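Local coordinates for protein amidohydrolase (Brucella melitensis biovar Abortus, PDB 4F0L) that is a metal-dependent hydrolase of the amidohydrolase family, probably a deaminase related to formimidoylglutamate deiminase, with an iron ion bound in its barrel, at residues B[88-93]-B[304-309]; B[401-406]-B[419-424]; B[313-318]-B[355-360]. All coordinates share one frame; numbering follows the deposited sequence.

Interaction 1 (B[88-93]-B[304-309])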
ATOM      1  N   TRP B  88      10.922 -20.711   1.074  1.00 36.85           N
ATOM      2  CA  TRP B  88      11.293 -21.676   0.019  1.00 38.29           C
ATOM      3  C   TRP B  88      10.648 -21.320  -1.304  1.00 37.41           C
ATOM      4  O   TRP B  88      11.331 -21.260  -2.337  1.00 35.21           O
ATOM      5  CB  TRP B  88      10.941 -23.119   0.409  1.00 37.42           C
ATOM      6  N   SER B  89       9.343 -21.037  -1.276  1.00 36.16           N
ATOM      7  CA  SER B  89       8.599 -20.723  -2.510  1.00 35.26           C
ATOM      8  C   SER B  89       9.176 -19.504  -3.256  1.00 34.49           C
ATOM      9  O   SER B  89       9.256 -19.511  -4.492  1.00 32.74           O
ATOM     10  CB  SER B  89       7.106 -20.543  -2.212  1.00 34.79           C
ATOM     11  OG  SER B  89       6.867 -19.441  -1.336  1.00 33.62           O
ATOM     12  N   TRP B  90       9.593 -18.479  -2.511  1.00 33.04           N
ATOM     13  CA  TRP B  90      10.202 -17.293  -3.119  1.00 34.34           C
ATOM     14  C   TRP B  90      11.494 -17.643  -3.828  1.00 34.94           C
ATOM     15  O   TRP B  90      11.694 -17.283  -4.974  1.00 32.84           O
ATOM     16  CB  TRP B  90      10.470 -16.208  -2.074  1.00 33.79           C
ATOM     17  CG  TRP B  90      10.838 -14.894  -2.696  1.00 34.05           C
ATOM     18  CD1 TRP B  90       9.986 -13.845  -3.029  1.00 33.46           C
ATOM     19  CD2 TRP B  90      12.184 -14.435  -3.081  1.00 35.46           C
ATOM     20  NE1 TRP B  90      10.690 -12.800  -3.574  1.00 34.87           N
ATOM     21  CE2 TRP B  90      12.011 -13.090  -3.648  1.00 34.65           C
ATOM     22  CE3 TRP B  90      13.456 -14.982  -3.018  1.00 35.97           C
ATOM     23  CZ2 TRP B  90      13.080 -12.348  -4.124  1.00 34.90           C
ATOM     24  CZ3 TRP B  90      14.525 -14.237  -3.515  1.00 36.58           C
ATOM     25  CH2 TRP B  90      14.343 -12.938  -4.040  1.00 36.68           C
ATOM     26  N   ARG B  91      12.378 -18.350  -3.150  1.00 40.25           N
ATOM     27  CA  ARG B  91      13.627 -18.796  -3.777  1.00 43.74           C
ATOM     28  C   ARG B  91      13.400 -19.732  -4.977  1.00 42.49           C
ATOM     29  O   ARG B  91      14.097 -19.615  -5.976  1.00 40.42           O
ATOM     30  CB  ARG B  91      14.548 -19.462  -2.745  1.00 45.92           C
ATOM     31  CG  ARG B  91      15.043 -18.500  -1.672  1.00 49.59           C
ATOM     32  CD  ARG B  91      16.370 -18.945  -1.076  1.00 52.64           C
ATOM     33  NE  ARG B  91      16.326 -20.353  -0.695  1.00 54.48           N
ATOM     34  CZ  ARG B  91      15.699 -20.833   0.382  1.00 58.11           C
ATOM     35  NH1 ARG B  91      15.033 -20.037   1.217  1.00 56.31           N
ATOM     36  NH2 ARG B  91      15.737 -22.139   0.625  1.00 60.75           N
ATOM     37  N   GLU B  92      12.431 -20.644  -4.877  1.00 43.41           N
ATOM     38  CA  GLU B  92      12.138 -21.573  -5.989  1.00 44.73           C
ATOM     39  C   GLU B  92      11.709 -20.797  -7.239  1.00 41.89           C
ATOM     40  O   GLU B  92      12.213 -21.059  -8.334  1.00 37.83           O
ATOM     41  CB  GLU B  92      11.069 -22.623  -5.629  1.00 48.09           C
ATOM     42  CG  GLU B  92      10.586 -23.426  -6.845  1.00 52.47           C
ATOM     43  CD  GLU B  92       9.882 -24.738  -6.499  1.00 57.04           C
ATOM     44  OE1 GLU B  92       9.034 -24.750  -5.577  1.00 57.16           O
ATOM     45  OE2 GLU B  92      10.166 -25.766  -7.173  1.00 60.84           O
ATOM     46  N   ILE B  93      10.776 -19.856  -7.069  1.00 38.55           N
ATOM     47  CA  ILE B  93      10.293 -19.065  -8.187  1.00 37.06           C
ATOM     48  C   ILE B  93      11.440 -18.177  -8.686  1.00 35.37           C
ATOM     49  O   ILE B  93      11.672 -18.100  -9.884  1.00 33.41           O
ATOM     50  CB  ILE B  93       9.043 -18.237  -7.844  1.00 38.41           C
ATOM     51  CG1 ILE B  93       7.877 -19.142  -7.374  1.00 42.08           C
ATOM     52  CG2 ILE B  93       8.608 -17.413  -9.047  1.00 37.83           C
ATOM     53  CD1 ILE B  93       7.497 -20.282  -8.311  1.00 44.87           C
ATOM     54  N   GLU B 304      10.942  -5.362   1.582  1.00 14.27           N
ATOM     55  CA  GLU B 304      11.288  -5.786   2.935  1.00 14.36           C
ATOM     56  C   GLU B 304      10.039  -6.325   3.666  1.00 14.70           C
ATOM     57  O   GLU B 304      10.109  -7.299   4.428  1.00 14.44           O
ATOM     58  CB  GLU B 304      11.942  -4.616   3.714  1.00 14.74           C
ATOM     59  CG  GLU B 304      13.409  -4.374   3.322  1.00 14.78           C
ATOM     60  CD  GLU B 304      13.886  -2.941   3.500  1.00 14.90           C
ATOM     61  OE1 GLU B 304      13.309  -2.204   4.316  1.00 16.32           O
ATOM     62  OE2 GLU B 304      14.856  -2.543   2.823  1.00 14.51           O
ATOM     63  N   ALA B 305       8.900  -5.664   3.462  1.00 14.11           N
ATOM     64  CA  ALA B 305       7.625  -6.172   4.022  1.00 14.45           C
ATOM     65  C   ALA B 305       7.236  -7.510   3.378  1.00 15.11           C
ATOM     66  O   ALA B 305       6.835  -8.440   4.072  1.00 14.92           O
ATOM     67  CB  ALA B 305       6.503  -5.172   3.785  1.00 13.96           C
ATOM     68  N   ASN B 306       7.296  -7.574   2.035  1.00 14.93           N
ATOM     69  CA  ASN B 306       6.912  -8.769   1.306  1.00 15.65           C
ATOM     70  C   ASN B 306       7.800  -9.956   1.729  1.00 16.65           C
ATOM     71  O   ASN B 306       7.364 -11.114   1.729  1.00 17.13           O
ATOM     72  CB  ASN B 306       6.989  -8.499  -0.203  1.00 15.68           C
ATOM     73  CG  ASN B 306       6.678  -9.716  -1.029  1.00 16.27           C
ATOM     74  OD1 ASN B 306       7.562 -10.567  -1.257  1.00 17.03           O
ATOM     75  ND2 ASN B 306       5.423  -9.837  -1.457  1.00 16.40           N
ATOM     76  N   LEU B 307       9.046  -9.670   2.090  1.00 16.86           N
ATOM     77  CA  LEU B 307       9.978 -10.719   2.526  1.00 18.82           C
ATOM     78  C   LEU B 307       9.990 -10.931   4.063  1.00 19.94           C
ATOM     79  O   LEU B 307      10.685 -11.811   4.545  1.00 22.58           O
ATOM     80  CB  LEU B 307      11.406 -10.408   2.021  1.00 18.47           C
ATOM     81  CG  LEU B 307      11.607 -10.368   0.518  1.00 18.73           C
ATOM     82  CD1 LEU B 307      13.041  -9.953   0.125  1.00 19.00           C
ATOM     83  CD2 LEU B 307      11.296 -11.758  -0.035  1.00 20.34           C
ATOM     84  N   GLY B 308       9.231 -10.142   4.826  1.00 19.63           N
ATOM     85  CA  GLY B 308       9.308 -10.189   6.304  1.00 19.98           C
ATOM     86  C   GLY B 308      10.690  -9.881   6.905  1.00 20.14           C
ATOM     87  O   GLY B 308      11.065 -10.466   7.936  1.00 19.98           O
ATOM     88  N   ASP B 309      11.447  -8.977   6.277  1.00 19.02           N
ATOM     89  CA  ASP B 309      12.831  -8.723   6.690  1.00 19.18           C
ATOM     90  C   ASP B 309      12.902  -8.084   8.076  1.00 19.74           C
ATOM     91  O   ASP B 309      13.646  -8.539   8.919  1.00 19.32           O
ATOM     92  CB  ASP B 309      13.573  -7.809   5.726  1.00 18.38           C
ATOM     93  CG  ASP B 309      13.904  -8.462   4.398  1.00 18.49           C
ATOM     94  OD1 ASP B 309      14.138  -9.681   4.354  1.00 18.25           O
ATOM     95  OD2 ASP B 309      13.959  -7.718   3.384  1.00 18.67           O
TER
HETATM   96  O   HOH W   1       9.140 -10.258  -3.625  1.00 19.69           O
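Asn306 and Leu307 meet the indole of Trp90 where helix 301-306 ends, beside the metal site of the amidohydrolase TIM barrel. Asn306 OD1 stays 4.4 Å from Trp90 CD1, and a water bridges the two side chains. The water accepts from Trp90 NE1 at 3.0 Å and donates to Asn306 OD1 at 2.9 Å. Arg354 of the second subunit also bonds OD1. Asn306 ND2 is held by Glu78 and by Tyr345 of the second subunit, so several bonds fix the rotation of this buried amide.

Leu307 carries the apolar half of the contact. Its CD2 sits over one face of the Trp90 five-membered ring, a CH-pi contact 3.8 Å from the centroid and 11° off the normal. The closest approach is Leu307 CD2 to Trp90 NE1, 3.7 Å. In Trp90, chi1 of -169° puts the indole beside its own carbonyl carbon, with a face to Leu307 CD2. The side chain of Leu307 is about 7 Å from the iron ion and about 5 Å from that of the metal ligand Asp329. The contact therefore belongs to the surroundings of the metal site.

Gly308 follows with positive phi and closes the helix in a Schellman motif. Its N bonds Ala305 O, and Asp309 N bonds Glu304 O at 2.8 Å.

Interaction 2 (B[401-406]-B[419-424])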
ATOM      1  N   GLU B 401      -6.378  16.971  -9.741  1.00 23.53           N
ATOM      2  CA  GLU B 401      -7.789  17.142 -10.037  1.00 27.58           C
ATOM      3  C   GLU B 401      -8.645  16.986  -8.771  1.00 24.84           C
ATOM      4  O   GLU B 401      -9.589  17.745  -8.562  1.00 24.76           O
ATOM      5  CB  GLU B 401      -8.162  16.130 -11.123  1.00 31.47           C
ATOM      6  CG  GLU B 401      -9.533  16.264 -11.754  1.00 38.53           C
ATOM      7  CD  GLU B 401      -9.633  15.424 -13.028  1.00 41.89           C
ATOM      8  OE1 GLU B 401     -10.222  14.322 -12.952  1.00 47.16           O
ATOM      9  OE2 GLU B 401      -9.071  15.833 -14.076  1.00 44.80           O
ATOM     10  N   ARG B 402      -8.273  16.052  -7.897  1.00 22.85           N
ATOM     11  CA  ARG B 402      -8.986  15.877  -6.629  1.00 21.95           C
ATOM     12  C   ARG B 402      -8.434  16.721  -5.461  1.00 22.69           C
ATOM     13  O   ARG B 402      -8.939  16.598  -4.319  1.00 22.72           O
ATOM     14  CB  ARG B 402      -8.996  14.403  -6.202  1.00 20.51           C
ATOM     15  CG  ARG B 402      -9.579  13.425  -7.240  1.00 20.25           C
ATOM     16  CD  ARG B 402     -10.064  12.144  -6.571  1.00 19.55           C
ATOM     17  NE  ARG B 402     -11.138  12.405  -5.616  1.00 18.91           N
ATOM     18  CZ  ARG B 402     -11.527  11.594  -4.637  1.00 18.82           C
ATOM     19  NH1 ARG B 402     -10.909  10.420  -4.409  1.00 18.26           N
ATOM     20  NH2 ARG B 402     -12.543  11.964  -3.850  1.00 18.95           N
ATOM     21  N   LEU B 403      -7.411  17.540  -5.718  1.00 22.35           N
ATOM     22  CA  LEU B 403      -6.838  18.412  -4.696  1.00 23.80           C
ATOM     23  C   LEU B 403      -6.695  19.830  -5.241  1.00 26.15           C
ATOM     24  O   LEU B 403      -5.575  20.365  -5.239  1.00 25.87           O
ATOM     25  CB  LEU B 403      -5.452  17.875  -4.288  1.00 23.28           C
ATOM     26  CG  LEU B 403      -5.380  16.525  -3.578  1.00 22.46           C
ATOM     27  CD1 LEU B 403      -3.999  15.930  -3.624  1.00 21.67           C
ATOM     28  CD2 LEU B 403      -5.804  16.701  -2.139  1.00 22.98           C
ATOM     29  N   PRO B 404      -7.817  20.429  -5.721  1.00 28.37           N
ATOM     30  CA  PRO B 404      -7.789  21.640  -6.543  1.00 32.21           C
ATOM     31  C   PRO B 404      -7.234  22.877  -5.850  1.00 34.87           C
ATOM     32  O   PRO B 404      -6.578  23.679  -6.503  1.00 33.36           O
ATOM     33  CB  PRO B 404      -9.262  21.873  -6.903  1.00 32.34           C
ATOM     34  CG  PRO B 404     -10.042  21.071  -5.913  1.00 31.01           C
ATOM     35  CD  PRO B 404      -9.181  19.875  -5.671  1.00 29.02           C
ATOM     36  N   HIS B 405      -7.441  22.998  -4.543  1.00 37.71           N
ATOM     37  CA  HIS B 405      -6.929  24.176  -3.842  1.00 41.82           C
ATOM     38  C   HIS B 405      -5.718  23.857  -3.000  1.00 39.96           C
ATOM     39  O   HIS B 405      -5.121  24.758  -2.418  1.00 43.27           O
ATOM     40  CB  HIS B 405      -8.036  24.872  -3.026  1.00 45.68           C
ATOM     41  CG  HIS B 405      -9.099  25.529  -3.885  1.00 49.83           C
ATOM     42  ND1 HIS B 405      -8.982  26.790  -4.357  1.00 55.20           N
ATOM     43  CD2 HIS B 405     -10.317  25.045  -4.353  1.00 52.35           C
ATOM     44  CE1 HIS B 405     -10.077  27.102  -5.079  1.00 56.63           C
ATOM     45  NE2 HIS B 405     -10.891  26.029  -5.078  1.00 55.81           N
ATOM     46  N   ALA B 406      -5.292  22.596  -2.998  1.00 34.84           N
ATOM     47  CA  ALA B 406      -4.273  22.142  -2.062  1.00 32.31           C
ATOM     48  C   ALA B 406      -2.912  22.830  -2.322  1.00 29.94           C
ATOM     49  O   ALA B 406      -2.393  22.822  -3.443  1.00 29.62           O
ATOM     50  CB  ALA B 406      -4.155  20.626  -2.107  1.00 29.17           C
ATOM     51  N   GLY B 419      -4.146   8.559  -1.547  1.00 14.50           N
ATOM     52  CA  GLY B 419      -4.470   8.158  -2.926  1.00 15.73           C
ATOM     53  C   GLY B 419      -5.214   9.248  -3.698  1.00 16.74           C
ATOM     54  O   GLY B 419      -5.931   8.963  -4.666  1.00 18.58           O
ATOM     55  N   ARG B 420      -5.037  10.506  -3.287  1.00 15.90           N
ATOM     56  CA  ARG B 420      -5.811  11.621  -3.846  1.00 16.07           C
ATOM     57  C   ARG B 420      -5.100  12.391  -5.000  1.00 16.19           C
ATOM     58  O   ARG B 420      -5.640  13.362  -5.514  1.00 17.15           O
ATOM     59  CB  ARG B 420      -6.159  12.598  -2.706  1.00 16.07           C
ATOM     60  CG  ARG B 420      -7.219  12.083  -1.720  1.00 16.06           C
ATOM     61  CD  ARG B 420      -8.639  12.014  -2.250  1.00 16.71           C
ATOM     62  NE  ARG B 420      -9.503  11.379  -1.243  1.00 17.22           N
ATOM     63  CZ  ARG B 420     -10.139  12.011  -0.258  1.00 17.45           C
ATOM     64  NH1 ARG B 420     -10.111  13.329  -0.181  1.00 18.25           N
ATOM     65  NH2 ARG B 420     -10.860  11.323   0.623  1.00 17.69           N
ATOM     66  N   ALA B 421      -3.878  11.992  -5.349  1.00 16.20           N
ATOM     67  CA  ALA B 421      -3.191  12.462  -6.551  1.00 16.33           C
ATOM     68  C   ALA B 421      -2.480  11.288  -7.151  1.00 16.63           C
ATOM     69  O   ALA B 421      -2.276  10.290  -6.454  1.00 14.96           O
ATOM     70  CB  ALA B 421      -2.187  13.559  -6.237  1.00 16.47           C
ATOM     71  N   HIS B 422      -2.059  11.463  -8.413  1.00 23.09           N
ATOM     72  CA  HIS B 422      -1.322  10.494  -9.187  1.00 22.73           C
ATOM     73  C   HIS B 422      -0.329  11.191 -10.116  1.00 19.97           C
ATOM     74  O   HIS B 422      -0.454  12.368 -10.427  1.00 18.91           O
ATOM     75  CB  HIS B 422      -2.289   9.630 -10.000  1.00 25.95           C
ATOM     76  CG  HIS B 422      -3.369   8.988  -9.166  1.00 30.34           C
ATOM     77  ND1 HIS B 422      -4.576   9.573  -8.945  1.00 34.51           N
ATOM     78  CD2 HIS B 422      -3.374   7.784  -8.445  1.00 33.84           C
ATOM     79  CE1 HIS B 422      -5.313   8.781  -8.133  1.00 36.24           C
ATOM     80  NE2 HIS B 422      -4.568   7.685  -7.827  1.00 35.72           N
ATOM     81  N   VAL B 423       0.665  10.446 -10.575  1.00 18.16           N
ATOM     82  CA  VAL B 423       1.640  10.941 -11.593  1.00 16.84           C
ATOM     83  C   VAL B 423       0.941  11.276 -12.925  1.00 17.25           C
ATOM     84  O   VAL B 423       0.124  10.493 -13.430  1.00 17.42           O
ATOM     85  CB  VAL B 423       2.753   9.902 -11.805  1.00 15.84           C
ATOM     86  CG1 VAL B 423       3.621  10.232 -13.031  1.00 14.91           C
ATOM     87  CG2 VAL B 423       3.590   9.773 -10.547  1.00 15.08           C
ATOM     88  N   CYS B 424       1.210  12.465 -13.444  1.00 17.53           N
ATOM     89  CA  CYS B 424       0.660  12.899 -14.727  1.00 18.46           C
ATOM     90  C   CYS B 424       1.735  12.797 -15.837  1.00 17.28           C
ATOM     91  O   CYS B 424       1.814  11.799 -16.540  1.00 16.31           O
ATOM     92  CB  CYS B 424       0.075  14.300 -14.609  1.00 20.28           C
ATOM     93  SG  CYS B 424      -0.969  14.735 -16.020  1.00 25.01           S
TER
HETATM   94  O   HOH W   2      -5.966  14.390  -7.949  1.00 17.71           O
HETATM   95  O   HOH W   3      -9.283  15.371  -1.930  1.00 19.66           O
HETATM   96  O   HOH W   4      -9.727   8.471  -1.942  1.00 24.97           O
HETATM   97  O   HOH W   5      -9.021   9.140  -5.640  1.00 28.26           O
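Arg402 and Arg420 both turn CG to the side of the backbone N. Arg402 is then bent at chi3 (62°) and Arg420 at chi2 (-72°), and this lays one guanidinium over the other chain. The contact joins the two connections of a strand-helix-strand unit: the loop after strand 395-399, and the turn that leads from helix 408-417 into strand 422-428. The two strands are antiparallel neighbours in the sheet.

Arg420 CD lies over one face of the Arg402 guanidinium, 3.5 Å from Arg402 NH1. In return, Arg402 NH2 lies over a face of the Arg420 guanidinium, toward its rim. The two planes are 32° apart, so the groups overlap at a tilt. Both charges have partners on the second subunit. There Glu446 forms a salt bridge with Arg402 NH2, and Tyr71 accepts from Arg420 NH2 through its carbonyl and takes Arg420 in a cation-pi contact. These partners probably offset the closeness of two like charges.

Leu403 supplies the apolar side. Its CD1 packs against Ala421 CB at 4.0 Å, and its side chain crosses that of Arg420 at about a right angle.

Waters link the polar atoms. One accepts from Arg402 N and donates to Arg420 O at 2.7 Å. Another donates to Arg402 O and lies in the plane of the Arg420 guanidinium, accepting from NH1. A third accepts from Arg420 NE and, weakly, from Arg402 NH1. The last lies at the edge of the Arg402 guanidinium, 2.6 Å from Arg402 NH1, and donates to Gly419 O at 3.2 Å.

Interaction 3 (B[313-318]-B[355-360])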
ATOM      1  N   ASN B 313      15.796   1.348  11.321  1.00 19.61           N
ATOM      2  CA  ASN B 313      15.976   2.282  12.445  0.50 20.82           C
ATOM      3  C   ASN B 313      15.915   3.717  11.949  1.00 21.21           C
ATOM      4  O   ASN B 313      16.890   4.475  12.054  1.00 20.49           O
ATOM      5  CB  ASN B 313      17.327   2.079  13.137  0.50 21.64           C
ATOM      6  CG  ASN B 313      17.410   0.769  13.855  0.50 22.44           C
ATOM      7  OD1 ASN B 313      16.401   0.108  14.037  0.50 23.23           O
ATOM      8  ND2 ASN B 313      18.621   0.376  14.257  0.50 23.67           N
ATOM      9  N   ALA B 314      14.750   4.086  11.421  1.00 21.18           N
ATOM     10  CA  ALA B 314      14.594   5.292  10.620  1.00 21.89           C
ATOM     11  C   ALA B 314      14.769   6.620  11.398  1.00 22.41           C
ATOM     12  O   ALA B 314      15.441   7.541  10.911  1.00 22.37           O
ATOM     13  CB  ALA B 314      13.232   5.250   9.903  1.00 21.11           C
ATOM     14  N   THR B 315      14.194   6.723  12.591  1.00 22.98           N
ATOM     15  CA  THR B 315      14.306   7.988  13.360  1.00 25.09           C
ATOM     16  C   THR B 315      15.737   8.213  13.854  1.00 24.06           C
ATOM     17  O   THR B 315      16.287   9.299  13.680  1.00 24.07           O
ATOM     18  CB  THR B 315      13.298   8.065  14.521  1.00 27.00           C
ATOM     19  OG1 THR B 315      13.520   6.964  15.412  1.00 31.47           O
ATOM     20  CG2 THR B 315      11.887   7.977  13.991  1.00 25.88           C
ATOM     21  N   GLU B 316      16.358   7.158  14.382  1.00 24.43           N
ATOM     22  CA  GLU B 316      17.762   7.223  14.834  1.00 24.48           C
ATOM     23  C   GLU B 316      18.653   7.585  13.642  1.00 24.16           C
ATOM     24  O   GLU B 316      19.513   8.463  13.751  1.00 24.15           O
ATOM     25  CB  GLU B 316      18.217   5.924  15.519  1.00 24.21           C
ATOM     26  N   PHE B 317      18.429   6.943  12.496  1.00 22.88           N
ATOM     27  CA  PHE B 317      19.256   7.217  11.323  1.00 22.71           C
ATOM     28  C   PHE B 317      19.138   8.693  10.876  1.00 23.06           C
ATOM     29  O   PHE B 317      20.169   9.377  10.672  1.00 23.37           O
ATOM     30  CB  PHE B 317      18.926   6.243  10.206  1.00 22.02           C
ATOM     31  CG  PHE B 317      19.850   6.335   9.028  1.00 22.04           C
ATOM     32  CD1 PHE B 317      21.195   6.015   9.150  1.00 23.42           C
ATOM     33  CD2 PHE B 317      19.379   6.771   7.807  1.00 22.02           C
ATOM     34  CE1 PHE B 317      22.056   6.115   8.066  1.00 23.75           C
ATOM     35  CE2 PHE B 317      20.224   6.855   6.717  1.00 22.68           C
ATOM     36  CZ  PHE B 317      21.563   6.534   6.842  1.00 23.38           C
ATOM     37  N   ALA B 318      17.902   9.197  10.814  1.00 22.68           N
ATOM     38  CA  ALA B 318      17.627  10.575  10.399  1.00 23.36           C
ATOM     39  C   ALA B 318      18.153  11.599  11.411  1.00 24.87           C
ATOM     40  O   ALA B 318      18.777  12.597  11.032  1.00 27.26           O
ATOM     41  CB  ALA B 318      16.126  10.782  10.139  1.00 22.50           C
ATOM     42  N   ASN B 355       3.157  10.238  12.354  1.00 19.48           N
ATOM     43  CA  ASN B 355       4.081  11.221  11.757  1.00 19.46           C
ATOM     44  C   ASN B 355       5.486  11.101  12.335  1.00 19.87           C
ATOM     45  O   ASN B 355       6.067  12.063  12.802  1.00 19.65           O
ATOM     46  CB  ASN B 355       3.460  12.605  11.936  1.00 20.08           C
ATOM     47  CG  ASN B 355       2.135  12.700  11.208  1.00 20.34           C
ATOM     48  OD1 ASN B 355       2.076  12.366  10.006  1.00 19.46           O
ATOM     49  ND2 ASN B 355       1.061  13.097  11.920  1.00 20.21           N
ATOM     50  N   VAL B 356       5.984   9.871  12.301  1.00 19.49           N
ATOM     51  CA  VAL B 356       7.247   9.528  12.880  1.00 20.66           C
ATOM     52  C   VAL B 356       8.408  10.109  12.105  1.00 20.92           C
ATOM     53  O   VAL B 356       9.367  10.596  12.708  1.00 21.91           O
ATOM     54  CB  VAL B 356       7.427   7.992  12.984  1.00 20.31           C
ATOM     55  CG1 VAL B 356       8.851   7.664  13.507  1.00 20.83           C
ATOM     56  CG2 VAL B 356       6.314   7.415  13.875  1.00 20.00           C
ATOM     57  N   LEU B 357       8.329  10.049  10.774  1.00 20.38           N
ATOM     58  CA  LEU B 357       9.434  10.471   9.926  1.00 20.60           C
ATOM     59  C   LEU B 357       9.293  11.901   9.387  1.00 21.96           C
ATOM     60  O   LEU B 357      10.116  12.349   8.590  1.00 22.71           O
ATOM     61  CB  LEU B 357       9.698   9.440   8.822  1.00 18.98           C
ATOM     62  CG  LEU B 357       9.966   7.999   9.364  1.00 18.98           C
ATOM     63  CD1 LEU B 357      10.281   7.013   8.222  1.00 17.13           C
ATOM     64  CD2 LEU B 357      11.046   7.983  10.458  1.00 19.14           C
ATOM     65  N   ALA B 358       8.292  12.639   9.866  1.00 23.10           N
ATOM     66  CA  ALA B 358       8.256  14.089   9.633  1.00 24.57           C
ATOM     67  C   ALA B 358       9.519  14.768  10.230  1.00 26.98           C
ATOM     68  O   ALA B 358      10.124  14.254  11.163  1.00 26.34           O
ATOM     69  CB  ALA B 358       6.977  14.698  10.216  1.00 24.75           C
ATOM     70  N   ALA B 359       9.915  15.905   9.658  1.00 29.14           N
ATOM     71  CA  ALA B 359      11.087  16.684  10.134  1.00 32.27           C
ATOM     72  C   ALA B 359      10.555  17.936  10.814  1.00 34.07           C
ATOM     73  O   ALA B 359       9.769  18.671  10.218  1.00 35.08           O
ATOM     74  CB  ALA B 359      12.000  17.083   8.977  1.00 31.01           C
ATOM     75  N   ASN B 360      10.994  18.188  12.039  1.00 36.96           N
ATOM     76  CA  ASN B 360      10.438  19.287  12.851  1.00 39.39           C
ATOM     77  C   ASN B 360       8.955  18.986  13.092  1.00 40.19           C
ATOM     78  O   ASN B 360       8.585  17.840  13.404  1.00 39.73           O
ATOM     79  CB  ASN B 360      10.641  20.641  12.153  1.00 39.83           C
TER
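Leu357 lays its two methyl groups against Ala314 on the first turn of helix 314-319. CD2 is 3.5 Å from Ala314 CB, and CD1 follows at 3.8 Å from the same carbon. The small methyl of Ala314 thus faces both branches of the leucine. The CB of Leu357 does not point straight at the helix. Its CG is anti to the carbonyl carbon (chi1 -56°) and chi2 is extended, and together these swing the branched end in toward Ala314.

Thr315 adds the next methyl. Its CG2 is 3.6 Å from Leu357 CD2, so this one branch of the leucine touches both helix residues. The Thr315 side chain crosses that of Leu357 at about a right angle. Val356 also presents CG1 toward Thr315 CG2, but the modelled spacing of these two methyls is too short to be reliable. The contact is apolar throughout. The backbones come nearest at Thr315 and Leu357, whose CA atoms are 6.5 Å apart.

Other parts of the chain complete the packing. Gln347 of helix 336-351 touches Ala314, Val356 and Leu357, while Leu343 and Leu368 also pack on Leu357. Glu344 accepts from the backbone N of Val356 through OE2 and from that of Leu357 through OE1, which holds this bend of the loop on helix 336-351. At the start of helix 314-319, Phe317 N bonds the carbonyl O of the N-cap residue Asn313 at 2.9 Å.

The contact is structural and lies away from the metal site. It joins a short helix to the loop between helices 336-351 and 364-379, on the helical outside of the TIM barrel of the amidohydrolase fold.

In the fold
The three contacts are separate patches of one chain, all within its amidohydrolase part. Interaction 1 lies closest to the active site: Trp90 is about 6 Å from the iron ligand His67, side chain to side chain. Interactions 2 and 3 lie away from the metal. The centres of interactions 1 and 2 are 34 Å apart, those of 1 and 3 are 27 Å apart, and those of 2 and 3 are 26 Å apart. Interactions 1 and 3 are linked along the chain, since helix 301-306 is followed by helix 314-319. All three reach the second subunit. At loop 355-360 a formic acid molecule, probably from the crystallisation liquor, lies about 4 Å from the side chain of Leu357.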